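Local coordinates for glycosylation Associate Protein 1 (Streptococcus agalactiae serotype V, PDB 6OYC), which probably works with its partner Gap proteins, as part of a Gap123 complex, in the glycosylation and accessory Sec export of a bacterial surface glycoprotein, at residues Ser338-Ile349 against Gln471-Glu482. Residues are numbered along the deposited sequence; the frame is centred on the assembly and turned at random.
Sequences SLYKVMLKNNDI and QELEKAIPYYCE
The S338 hydroxyl donates a short hydrogen bond to E474, OG to OE1 2.5 Å, taken by the anti lone pair of OE1 on the side away from OE2. The CD and CE methylenes of K341 pass across the same carboxylate, CD 3.3 Å from E474 OE2; its NZ stays 4.7 Å from E474 OE1, not a salt bridge, though the opposite charges may still attract. One turn on, K345 crosses P478 at about a right angle, its NZ ending at the CG corner of the ring, and a water accepting from NZ donates in turn to the carbonyl O of E474.

At the far end N346 CG swings anti to the backbone N (chi1 -170°), carrying the amide to E482, ND2 to OE2 3.0 Å, in a nearly straight bond (166°). The acceptor lies in the amide plane, but the amide meets the carboxylate from above its plane. OD1 takes the backbone N of D348 in an Asx turn; held at both ends, the amide has little freedom to flip.

Between these polar ends I477 CD1 meets L339 CD2 at 3.6 Å and its CG2 faces V342 CG2 at 4.0 Å, with I349 CD1 nearby. Underneath lie I320 and L426 of the parallel sheet, consistent with the Rossmann-like domain of a GT-B fold; the axes of 338-344 and 473-481 cross at -41°. I477, L339, V342 and I349 thus make an apolar seam over the sheet, E474 satisfies the buried S338 hydroxyl, and the exposed lysines and water line the outer side.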
loop_
_atom_site.group_PDB
_atom_site.type_symbol
_atom_site.label_atom_id
_atom_site.label_comp_id
_atom_site.label_asym_id
_atom_site.label_seq_id
_atom_site.Cartn_x
_atom_site.Cartn_y
_atom_site.Cartn_z
ATOM N N SER A 338 9.851 -22.570 -22.633
ATOM C CA SER A 338 9.747 -21.550 -23.666
ATOM C C SER A 338 10.774 -20.450 -23.463
ATOM O O SER A 338 11.287 -19.894 -24.444
ATOM C CB SER A 338 8.336 -20.968 -23.698
ATOM O OG SER A 338 7.449 -21.837 -24.377
ATOM N N LEU A 339 11.094 -20.129 -22.204
ATOM C CA LEU A 339 12.082 -19.085 -21.946
ATOM C C LEU A 339 13.451 -19.496 -22.465
ATOM O O LEU A 339 14.166 -18.679 -23.058
ATOM C CB LEU A 339 12.150 -18.761 -20.449
ATOM C CG LEU A 339 10.948 -18.039 -19.807
ATOM C CD1 LEU A 339 11.061 -18.037 -18.276
ATOM C CD2 LEU A 339 10.775 -16.631 -20.352
ATOM N N TYR A 340 13.824 -20.762 -22.246
ATOM C CA TYR A 340 15.037 -21.319 -22.837
ATOM C C TYR A 340 15.071 -21.108 -24.350
ATOM O O TYR A 340 16.062 -20.609 -24.895
ATOM C CB TYR A 340 15.133 -22.805 -22.484
ATOM C CG TYR A 340 16.454 -23.450 -22.847
ATOM C CD1 TYR A 340 17.613 -23.136 -22.152
ATOM C CD2 TYR A 340 16.538 -24.385 -23.875
ATOM C CE1 TYR A 340 18.826 -23.723 -22.479
ATOM C CE2 TYR A 340 17.744 -24.984 -24.200
ATOM C CZ TYR A 340 18.885 -24.641 -23.506
ATOM O OH TYR A 340 20.086 -25.224 -23.824
ATOM N N LYS A 341 13.973 -21.433 -25.037
ATOM C CA LYS A 341 13.956 -21.348 -26.497
ATOM C C LYS A 341 14.185 -19.921 -26.986
ATOM O O LYS A 341 15.011 -19.689 -27.880
ATOM C CB LYS A 341 12.637 -21.896 -27.041
ATOM C CG LYS A 341 12.599 -23.418 -27.189
ATOM C CD LYS A 341 11.523 -23.837 -28.179
ATOM C CE LYS A 341 10.566 -24.865 -27.568
ATOM N NZ LYS A 341 11.198 -26.188 -27.281
ATOM N N VAL A 342 13.460 -18.944 -26.422
ATOM C CA VAL A 342 13.630 -17.573 -26.903
ATOM C C VAL A 342 14.993 -17.021 -26.504
ATOM O O VAL A 342 15.531 -16.132 -27.175
ATOM C CB VAL A 342 12.494 -16.653 -26.410
ATOM C CG1 VAL A 342 11.136 -17.339 -26.537
ATOM C CG2 VAL A 342 12.753 -16.178 -24.985
ATOM N N MET A 343 15.583 -17.546 -25.428
ATOM C CA MET A 343 16.833 -16.997 -24.921
ATOM C C MET A 343 18.029 -17.491 -25.718
ATOM O O MET A 343 18.987 -16.735 -25.923
ATOM C CB MET A 343 16.994 -17.339 -23.440
ATOM C CG MET A 343 16.343 -16.306 -22.525
ATOM S SD MET A 343 16.240 -16.844 -20.818
ATOM C CE MET A 343 17.927 -16.562 -20.259
ATOM N N LEU A 344 18.001 -18.752 -26.174
ATOM C CA LEU A 344 19.042 -19.209 -27.089
ATOM C C LEU A 344 19.005 -18.420 -28.384
ATOM O O LEU A 344 20.048 -18.133 -28.975
ATOM C CB LEU A 344 18.898 -20.697 -27.381
ATOM C CG LEU A 344 19.040 -21.702 -26.247
ATOM C CD1 LEU A 344 18.382 -22.967 -26.710
ATOM C CD2 LEU A 344 20.499 -21.957 -25.902
ATOM N N LYS A 345 17.812 -18.038 -28.828
ATOM C CA LYS A 345 17.651 -17.217 -30.018
ATOM C C LYS A 345 17.989 -15.747 -29.796
ATOM O O LYS A 345 17.973 -14.981 -30.769
ATOM C CB LYS A 345 16.208 -17.313 -30.522
ATOM C CG LYS A 345 15.886 -18.562 -31.317
ATOM C CD LYS A 345 14.415 -18.581 -31.688
ATOM C CE LYS A 345 13.977 -17.247 -32.281
ATOM N NZ LYS A 345 12.765 -16.692 -31.597
ATOM N N ASN A 346 18.277 -15.320 -28.558
ATOM C CA ASN A 346 18.498 -13.894 -28.288
ATOM C C ASN A 346 19.296 -13.750 -26.989
ATOM O O ASN A 346 18.722 -13.814 -25.897
ATOM C CB ASN A 346 17.183 -13.146 -28.216
ATOM C CG ASN A 346 17.375 -11.647 -28.181
ATOM O OD1 ASN A 346 18.405 -11.153 -27.726
ATOM N ND2 ASN A 346 16.384 -10.910 -28.670
ATOM N N ASN A 347 20.605 -13.511 -27.133
ATOM C CA ASN A 347 21.544 -13.431 -26.017
ATOM C C ASN A 347 21.352 -12.190 -25.147
ATOM O O ASN A 347 21.953 -12.116 -24.067
ATOM C CB ASN A 347 22.982 -13.464 -26.552
ATOM C CG ASN A 347 23.123 -12.743 -27.885
ATOM O OD1 ASN A 347 23.198 -11.515 -27.934
ATOM N ND2 ASN A 347 23.156 -13.507 -28.973
ATOM N N ASP A 348 20.552 -11.217 -25.587
ATOM C CA ASP A 348 20.325 -10.009 -24.807
ATOM C C ASP A 348 19.171 -10.147 -23.814
ATOM O O ASP A 348 19.061 -9.331 -22.892
ATOM C CB ASP A 348 20.084 -8.821 -25.747
ATOM C CG ASP A 348 21.361 -8.365 -26.450
ATOM O OD1 ASP A 348 22.461 -8.772 -26.023
ATOM O OD2 ASP A 348 21.272 -7.612 -27.435
ATOM N N ILE A 349 18.329 -11.173 -23.966
ATOM C CA ILE A 349 17.221 -11.388 -23.045
ATOM C C ILE A 349 17.752 -11.909 -21.718
ATOM O O ILE A 349 18.586 -12.824 -21.680
ATOM C CB ILE A 349 16.203 -12.361 -23.650
ATOM C CG1 ILE A 349 15.476 -11.708 -24.823
ATOM C CG2 ILE A 349 15.221 -12.817 -22.594
ATOM C CD1 ILE A 349 14.647 -12.671 -25.618
ATOM N N GLN A 471 3.213 -21.945 -24.181
ATOM C CA GLN A 471 4.174 -22.016 -25.279
ATOM C C GLN A 471 4.042 -20.830 -26.229
ATOM O O GLN A 471 4.983 -20.524 -26.970
ATOM C CB GLN A 471 4.029 -23.355 -26.022
ATOM C CG GLN A 471 3.271 -23.324 -27.344
ATOM C CD GLN A 471 3.277 -24.682 -28.065
ATOM O OE1 GLN A 471 4.331 -25.295 -28.265
ATOM N NE2 GLN A 471 2.093 -25.145 -28.462
ATOM N N GLU A 472 2.917 -20.125 -26.189
ATOM C CA GLU A 472 2.791 -18.902 -26.966
ATOM C C GLU A 472 3.725 -17.788 -26.470
ATOM O O GLU A 472 3.908 -16.796 -27.186
ATOM C CB GLU A 472 1.330 -18.471 -26.942
ATOM C CG GLU A 472 0.857 -17.684 -28.142
ATOM C CD GLU A 472 -0.623 -17.341 -28.036
ATOM O OE1 GLU A 472 -1.330 -18.014 -27.240
ATOM O OE2 GLU A 472 -1.071 -16.394 -28.727
ATOM N N LEU A 473 4.324 -17.928 -25.276
ATOM C CA LEU A 473 5.430 -17.051 -24.888
ATOM C C LEU A 473 6.509 -17.007 -25.961
ATOM O O LEU A 473 7.166 -15.970 -26.142
ATOM C CB LEU A 473 6.065 -17.521 -23.579
ATOM C CG LEU A 473 5.325 -17.244 -22.270
ATOM C CD1 LEU A 473 6.077 -17.894 -21.100
ATOM C CD2 LEU A 473 5.103 -15.747 -22.062
ATOM N N GLU A 474 6.712 -18.130 -26.670
ATOM C CA GLU A 474 7.711 -18.193 -27.733
ATOM C C GLU A 474 7.369 -17.273 -28.894
ATOM O O GLU A 474 8.253 -16.954 -29.697
ATOM C CB GLU A 474 7.870 -19.633 -28.234
ATOM C CG GLU A 474 8.673 -20.535 -27.305
ATOM C CD GLU A 474 8.450 -22.012 -27.593
ATOM O OE1 GLU A 474 8.080 -22.765 -26.664
ATOM O OE2 GLU A 474 8.645 -22.419 -28.757
ATOM N N LYS A 475 6.113 -16.849 -29.005
ATOM C CA LYS A 475 5.704 -15.824 -29.955
ATOM C C LYS A 475 5.616 -14.451 -29.303
ATOM O O LYS A 475 6.091 -13.459 -29.869
ATOM C CB LYS A 475 4.346 -16.198 -30.563
ATOM C CG LYS A 475 3.821 -15.250 -31.625
ATOM C CD LYS A 475 2.509 -15.772 -32.227
ATOM C CE LYS A 475 1.929 -14.821 -33.290
ATOM N NZ LYS A 475 0.767 -15.412 -34.038
ATOM N N ALA A 476 5.055 -14.393 -28.090
ATOM C CA ALA A 476 4.787 -13.118 -27.439
ATOM C C ALA A 476 6.073 -12.406 -27.017
ATOM O O ALA A 476 6.157 -11.174 -27.095
ATOM C CB ALA A 476 3.864 -13.343 -26.240
ATOM N N ILE A 477 7.075 -13.144 -26.554
ATOM C CA ILE A 477 8.297 -12.505 -26.067
ATOM C C ILE A 477 9.037 -11.850 -27.235
ATOM O O ILE A 477 9.418 -10.675 -27.121
ATOM C CB ILE A 477 9.185 -13.497 -25.293
ATOM C CG1 ILE A 477 8.490 -13.931 -24.000
ATOM C CG2 ILE A 477 10.517 -12.871 -24.975
ATOM C CD1 ILE A 477 9.283 -14.938 -23.172
ATOM N N PRO A 478 9.256 -12.531 -28.373
ATOM C CA PRO A 478 9.877 -11.830 -29.516
ATOM C C PRO A 478 9.061 -10.661 -30.022
ATOM O O PRO A 478 9.636 -9.644 -30.427
ATOM C CB PRO A 478 10.000 -12.930 -30.575
ATOM C CG PRO A 478 10.096 -14.187 -29.782
ATOM C CD PRO A 478 9.148 -13.980 -28.633
ATOM N N TYR A 479 7.729 -10.776 -29.990
ATOM C CA TYR A 479 6.851 -9.706 -30.456
ATOM C C TYR A 479 7.174 -8.358 -29.819
ATOM O O TYR A 479 7.024 -7.309 -30.454
ATOM C CB TYR A 479 5.408 -10.087 -30.149
ATOM C CG TYR A 479 4.372 -9.087 -30.608
ATOM C CD1 TYR A 479 3.911 -9.097 -31.921
ATOM C CD2 TYR A 479 3.833 -8.147 -29.730
ATOM C CE1 TYR A 479 2.951 -8.199 -32.355
ATOM C CE2 TYR A 479 2.860 -7.236 -30.162
ATOM C CZ TYR A 479 2.428 -7.274 -31.481
ATOM O OH TYR A 479 1.472 -6.398 -31.946
ATOM N N TYR A 480 7.563 -8.352 -28.543
ATOM C CA TYR A 480 7.876 -7.095 -27.874
ATOM C C TYR A 480 9.366 -6.877 -27.682
ATOM O O TYR A 480 9.798 -5.723 -27.595
ATOM C CB TYR A 480 7.156 -7.005 -26.515
ATOM C CG TYR A 480 5.740 -6.488 -26.654
ATOM C CD1 TYR A 480 5.499 -5.245 -27.211
ATOM C CD2 TYR A 480 4.649 -7.252 -26.275
ATOM C CE1 TYR A 480 4.217 -4.769 -27.370
ATOM C CE2 TYR A 480 3.355 -6.778 -26.435
ATOM C CZ TYR A 480 3.146 -5.535 -26.983
ATOM O OH TYR A 480 1.869 -5.031 -27.161
ATOM N N CYS A 481 10.159 -7.941 -27.664
ATOM C CA CYS A 481 11.579 -7.805 -27.380
ATOM C C CYS A 481 12.409 -7.526 -28.617
ATOM O O CYS A 481 13.384 -6.771 -28.540
ATOM C CB CYS A 481 12.095 -9.071 -26.697
ATOM S SG CYS A 481 11.666 -9.106 -24.937
ATOM N N GLU A 482 12.037 -8.099 -29.758
ATOM C CA GLU A 482 12.846 -8.002 -30.960
ATOM C C GLU A 482 12.241 -7.107 -32.031
ATOM O O GLU A 482 12.992 -6.468 -32.770
ATOM C CB GLU A 482 13.107 -9.411 -31.503
ATOM C CG GLU A 482 13.517 -10.341 -30.342
ATOM C CD GLU A 482 13.795 -11.768 -30.760
ATOM O OE1 GLU A 482 13.551 -12.098 -31.940
ATOM O OE2 GLU A 482 14.260 -12.559 -29.902
HETATM O O HOH W 1 10.482 -17.881 -30.466
#